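Long-range contacts in tryptase inhibitor (Rhipicephalus appendiculatus, PDB 2UUY), which probably inhibits serine endopeptidases such as tryptase, this chain being the Kunitz-like fragment of a longer protein: residues Trp7-Lys12 / Tyr23-Cys28; Arg18-Tyr23 / Val31-Tyr36. One frame throughout, in Å; residues are numbered along the deposited sequence. Where two conformers were deposited one is given.

From the N terminus, residues 7-12 run through an irregular loop and meet residues 23-28, so that contact 1 closes a loop of ten intervening residues. Those ten include R18, just before the first strand of the hairpin, and F19 to Y22, which begin it; with Y23 they form the first half of contact 2, paired with residues 31-36. Contact 2 closes the seven residues 24-30, the turn end of the hairpin of strands 19-25 and 28-34. The segments therefore alternate, and the contacts cross instead of nesting. Y23 belongs to both. A probable hydrogen bond from Y32 OH to E9 OE2, 2.6 Å long, joins them again, tying the N-terminal loop to both strands.

Contact 1 of 2, residues Trp7-Lys12 / Tyr23-Cys28; sequences WSEPVK and YCMGNC
P10 lies on the aromatic ring of Y23, and this is the tightly packed part of the contact. The proline CG sits over the ring centre, 3.5 Å from the Y23 centroid and only 9° off the ring normal, a well-formed CH-pi contact, while P10 CB reaches toward the CE1 and CZ side of the same face. In Y23, chi1 of -76° sets CG beside the backbone N, and the ring carried there turns one face to P10. Alongside, P10 CD and M25 SD meet tip to tip at 4.0 Å in the methionine conformer given. P10 also touches Y32 of the second strand.

Toward W7 the contact loosens and takes up solvent. The indole CZ2 lies 3.6 Å from G26 CA, in the type II' turn that runs from M25 to C28; G26 has a positive phi, which suits a residue without a side chain, and a CB there would come tight against W7 CZ2. A water at the indole edge accepts a hydrogen bond from W7 NE1 at 2.9 Å and another from G26 N at 3.1 Å, and donates a longer one to C24 O.

Residues 7-12 and 23-28 thus share no direct hydrogen bond, although E9 bonds Y32: carbon-to-pi and apolar contacts serve at one end, and at the other a shared water does the polar work.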
# COMPACT_ATOMS: atom_id res chain seq x y z
N TRP B 7 -25.39 5.04 -13.03
CA TRP B 7 -24.44 6.03 -13.53
C TRP B 7 -23.06 5.45 -13.65
O TRP B 7 -22.67 4.62 -12.80
CB TRP B 7 -24.40 7.22 -12.57
CG TRP B 7 -23.81 8.48 -13.15
CD1 TRP B 7 -22.53 8.95 -13.03
CD2 TRP B 7 -24.52 9.47 -13.90
NE1 TRP B 7 -22.42 10.15 -13.67
CE2 TRP B 7 -23.63 10.49 -14.20
CE3 TRP B 7 -25.84 9.57 -14.37
CZ2 TRP B 7 -23.99 11.59 -14.96
CZ3 TRP B 7 -26.20 10.68 -15.10
CH2 TRP B 7 -25.28 11.67 -15.40
N SER B 8 -22.30 5.87 -14.64
CA SER B 8 -20.92 5.43 -14.84
C SER B 8 -20.02 6.20 -13.90
O SER B 8 -19.86 7.40 -14.05
CB SER B 8 -20.48 5.74 -16.27
OG SER B 8 -19.16 5.27 -16.49
N GLU B 9 -19.46 5.51 -12.94
CA GLU B 9 -18.55 6.11 -11.97
C GLU B 9 -17.11 5.86 -12.41
O GLU B 9 -16.85 5.12 -13.36
CB GLU B 9 -18.84 5.55 -10.59
CG GLU B 9 -20.21 5.97 -10.14
CD GLU B 9 -20.53 5.47 -8.76
OE1 GLU B 9 -21.29 4.49 -8.64
OE2 GLU B 9 -20.03 6.04 -7.78
N PRO B 10 -16.16 6.49 -11.74
CA PRO B 10 -14.82 6.31 -12.17
C PRO B 10 -14.34 4.86 -12.12
O PRO B 10 -14.75 4.10 -11.25
CB PRO B 10 -13.98 7.11 -11.12
CG PRO B 10 -14.94 8.13 -10.67
CD PRO B 10 -16.22 7.42 -10.60
N VAL B 11 -13.52 4.46 -13.07
CA VAL B 11 -12.96 3.12 -13.08
C VAL B 11 -12.04 2.99 -11.87
O VAL B 11 -11.17 3.84 -11.62
CB VAL B 11 -12.20 2.83 -14.39
CG1 VAL B 11 -11.41 1.53 -14.29
CG2 VAL B 11 -13.17 2.74 -15.56
N LYS B 12 -12.26 1.94 -11.09
CA LYS B 12 -11.39 1.66 -9.95
C LYS B 12 -10.03 1.19 -10.43
O LYS B 12 -9.90 0.29 -11.25
CB LYS B 12 -12.00 0.58 -9.09
CG LYS B 12 -13.24 1.04 -8.40
CD LYS B 12 -14.04 -0.06 -7.70
CE LYS B 12 -15.31 0.50 -7.05
NZ LYS B 12 -15.94 -0.43 -6.08
N TYR B 23 -14.58 13.80 -8.14
CA TYR B 23 -14.99 13.65 -9.54
C TYR B 23 -16.37 14.24 -9.73
O TYR B 23 -17.27 14.07 -8.91
CB TYR B 23 -15.06 12.18 -9.92
CG TYR B 23 -13.77 11.45 -10.16
CD1 TYR B 23 -13.37 11.17 -11.44
CD2 TYR B 23 -13.02 10.93 -9.11
CE1 TYR B 23 -12.25 10.43 -11.70
CE2 TYR B 23 -11.89 10.17 -9.36
CZ TYR B 23 -11.51 9.93 -10.64
OH TYR B 23 -10.40 9.14 -10.86
N CYS B 24 -16.55 14.89 -10.86
CA CYS B 24 -17.85 15.39 -11.24
C CYS B 24 -18.74 14.28 -11.75
O CYS B 24 -18.41 13.63 -12.77
CB CYS B 24 -17.65 16.42 -12.36
SG CYS B 24 -19.20 17.12 -12.95
N MET B 25 -19.82 14.04 -11.03
CA MET B 25 -20.79 13.00 -11.36
C MET B 25 -22.10 13.69 -11.70
O MET B 25 -22.93 13.93 -10.84
CB MET B 25 -20.99 12.04 -10.18
CG MET B 25 -19.72 11.42 -9.60
SD MET B 25 -18.60 10.63 -10.78
CE MET B 25 -19.68 9.83 -11.94
N GLY B 26 -22.28 14.05 -12.96
CA GLY B 26 -23.48 14.75 -13.39
C GLY B 26 -23.45 16.20 -12.95
O GLY B 26 -22.66 16.99 -13.46
N ASN B 27 -24.25 16.53 -11.95
CA ASN B 27 -24.40 17.91 -11.49
C ASN B 27 -23.43 18.31 -10.43
O ASN B 27 -23.28 19.51 -10.18
CB ASN B 27 -25.78 18.10 -10.90
CG ASN B 27 -26.87 18.09 -11.91
OD1 ASN B 27 -26.65 18.14 -13.11
ND2 ASN B 27 -28.09 18.05 -11.41
N CYS B 28 -22.82 17.35 -9.75
CA CYS B 28 -22.06 17.61 -8.53
C CYS B 28 -20.85 16.72 -8.39
O CYS B 28 -20.79 15.65 -9.01
CB CYS B 28 -22.97 17.40 -7.31
SG CYS B 28 -23.86 15.76 -7.21
O HOH W 1 -20.54 12.12 -14.73

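Contact 2 of 2, residues Arg18-Tyr23 / Val31-Tyr36; sequences RFTRYY and VYEGCY
Y23 turns the edge of its ring toward the face of Y36 in an offset edge-to-face pair, with centroids 5.9 Å apart and planes at 72°. Together with Y32, which Y23 meets through CD2 atoms 3.7 Å apart, they make an aromatic cluster against the two-stranded antiparallel hairpin of this Kunitz-like domain. Y32 CB lies over the Y36 ring near its rim, and the rim of the Y23 ring carries OH to within 3.5 Å of Y36 CB. R21 packs against the cluster through its aliphatic part: CG comes 3.6 Å from Y36 CB, whereas NE goes on to hydrogen-bond G38 O.

On the other face of the sheet, Y22 and V31 lie side by side. Between the two strands run the backbone bonds of two hydrogen-bonded pairs, R21 with Y32 and F19 with G34. The R21 N to Y32 O bond is almost straight, at 175°. The backbone of G34 tolerates no side chain: a CB would collide with the carbonyl O of E33 and sit too near Y36 CE2.

At the polar edge R18 and E33 point the same way, side by side, joined by a salt bridge. R18 NH2 also hydrogen-bonds the backbone of another protein's chain, and its guanidinium makes a cation-pi contact with an aromatic residue there. An alanine here would probably leave the E33 carboxylate without its cross-strand mate and cost the interface both side-chain contacts. The bridge itself runs from R18 NH1 to E33 OE1, 2.9 Å, with the guanidinium and carboxylate planes only 17° apart.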
# COMPACT_ATOMS: atom_id res chain seq x y z
N ARG B 18 -5.05 4.44 -1.23
CA ARG B 18 -6.30 5.13 -0.93
C ARG B 18 -6.08 6.63 -1.05
O ARG B 18 -5.91 7.33 -0.06
CB ARG B 18 -6.83 4.73 0.45
CG ARG B 18 -8.26 5.21 0.70
CD ARG B 18 -8.46 6.61 1.16
NE ARG B 18 -7.79 6.87 2.44
CZ ARG B 18 -8.36 6.73 3.65
NH1 ARG B 18 -9.61 6.32 3.81
NH2 ARG B 18 -7.66 7.00 4.74
N PHE B 19 -6.05 7.11 -2.28
CA PHE B 19 -6.10 8.54 -2.54
C PHE B 19 -7.53 9.05 -2.40
O PHE B 19 -8.47 8.30 -2.61
CB PHE B 19 -5.62 8.84 -3.95
CG PHE B 19 -4.23 8.38 -4.24
CD1 PHE B 19 -3.17 8.90 -3.53
CD2 PHE B 19 -3.96 7.52 -5.29
CE1 PHE B 19 -1.88 8.50 -3.81
CE2 PHE B 19 -2.67 7.11 -5.57
CZ PHE B 19 -1.63 7.62 -4.82
N THR B 20 -7.66 10.32 -2.05
CA THR B 20 -8.95 11.00 -2.01
C THR B 20 -9.04 11.90 -3.23
O THR B 20 -8.24 12.82 -3.38
CB THR B 20 -9.10 11.83 -0.72
OG1 THR B 20 -9.03 10.95 0.40
CG2 THR B 20 -10.42 12.60 -0.71
N ARG B 21 -9.99 11.62 -4.11
CA ARG B 21 -10.18 12.42 -5.33
C ARG B 21 -11.62 12.85 -5.43
O ARG B 21 -12.52 12.17 -4.98
CB ARG B 21 -9.85 11.59 -6.57
CG ARG B 21 -8.52 10.91 -6.55
CD ARG B 21 -7.39 11.86 -6.51
NE ARG B 21 -7.32 12.66 -7.72
CZ ARG B 21 -6.40 13.56 -7.96
NH1 ARG B 21 -5.50 13.83 -7.04
NH2 ARG B 21 -6.40 14.22 -9.11
N TYR B 22 -11.85 13.98 -6.08
CA TYR B 22 -13.18 14.50 -6.30
C TYR B 22 -13.48 14.46 -7.78
O TYR B 22 -12.72 14.98 -8.58
CB TYR B 22 -13.27 15.94 -5.75
CG TYR B 22 -12.96 16.01 -4.27
CD1 TYR B 22 -13.94 15.76 -3.34
CD2 TYR B 22 -11.68 16.28 -3.83
CE1 TYR B 22 -13.65 15.79 -1.98
CE2 TYR B 22 -11.41 16.34 -2.49
CZ TYR B 22 -12.40 16.06 -1.58
OH TYR B 22 -12.06 16.07 -0.22
N TYR B 23 -14.58 13.80 -8.14
CA TYR B 23 -14.99 13.65 -9.54
C TYR B 23 -16.37 14.24 -9.73
O TYR B 23 -17.27 14.07 -8.91
CB TYR B 23 -15.06 12.18 -9.92
CG TYR B 23 -13.77 11.45 -10.16
CD1 TYR B 23 -13.37 11.17 -11.44
CD2 TYR B 23 -13.02 10.93 -9.11
CE1 TYR B 23 -12.25 10.43 -11.70
CE2 TYR B 23 -11.89 10.17 -9.36
CZ TYR B 23 -11.51 9.93 -10.64
OH TYR B 23 -10.40 9.14 -10.86
N VAL B 31 -16.76 12.54 -3.66
CA VAL B 31 -15.48 12.03 -3.24
C VAL B 31 -15.36 10.54 -3.55
O VAL B 31 -16.31 9.75 -3.38
CB VAL B 31 -15.24 12.36 -1.75
CG1 VAL B 31 -16.04 11.43 -0.84
CG2 VAL B 31 -13.76 12.29 -1.45
N TYR B 32 -14.19 10.17 -4.03
CA TYR B 32 -13.82 8.78 -4.30
C TYR B 32 -12.53 8.50 -3.56
O TYR B 32 -11.61 9.31 -3.56
CB TYR B 32 -13.68 8.55 -5.81
CG TYR B 32 -15.04 8.47 -6.45
CD1 TYR B 32 -15.71 7.26 -6.54
CD2 TYR B 32 -15.70 9.61 -6.87
CE1 TYR B 32 -16.99 7.19 -7.05
CE2 TYR B 32 -16.97 9.56 -7.38
CZ TYR B 32 -17.59 8.35 -7.50
OH TYR B 32 -18.87 8.31 -8.00
N GLU B 33 -12.48 7.35 -2.89
CA GLU B 33 -11.33 6.94 -2.08
C GLU B 33 -10.82 5.61 -2.61
O GLU B 33 -11.58 4.62 -2.61
CB GLU B 33 -11.75 6.77 -0.64
CG GLU B 33 -12.17 8.03 0.08
CD GLU B 33 -12.69 7.64 1.45
OE1 GLU B 33 -11.87 7.53 2.36
OE2 GLU B 33 -13.89 7.33 1.60
N GLY B 34 -9.57 5.57 -3.06
CA GLY B 34 -9.03 4.35 -3.65
C GLY B 34 -7.95 4.70 -4.63
O GLY B 34 -7.29 5.74 -4.52
N CYS B 35 -7.72 3.80 -5.59
CA CYS B 35 -6.64 3.98 -6.55
C CYS B 35 -7.13 4.77 -7.73
O CYS B 35 -7.38 4.25 -8.82
CB CYS B 35 -6.13 2.60 -7.02
SG CYS B 35 -4.77 2.74 -8.18
N TYR B 36 -7.30 6.05 -7.50
CA TYR B 36 -7.88 6.96 -8.49
C TYR B 36 -6.86 8.01 -8.78
O TYR B 36 -6.37 8.65 -7.85
CB TYR B 36 -9.15 7.61 -7.93
CG TYR B 36 -10.26 6.67 -7.67
CD1 TYR B 36 -11.02 6.14 -8.71
CD2 TYR B 36 -10.58 6.30 -6.38
CE1 TYR B 36 -12.05 5.28 -8.45
CE2 TYR B 36 -11.63 5.46 -6.12
CZ TYR B 36 -12.38 4.97 -7.16
OH TYR B 36 -13.44 4.14 -6.90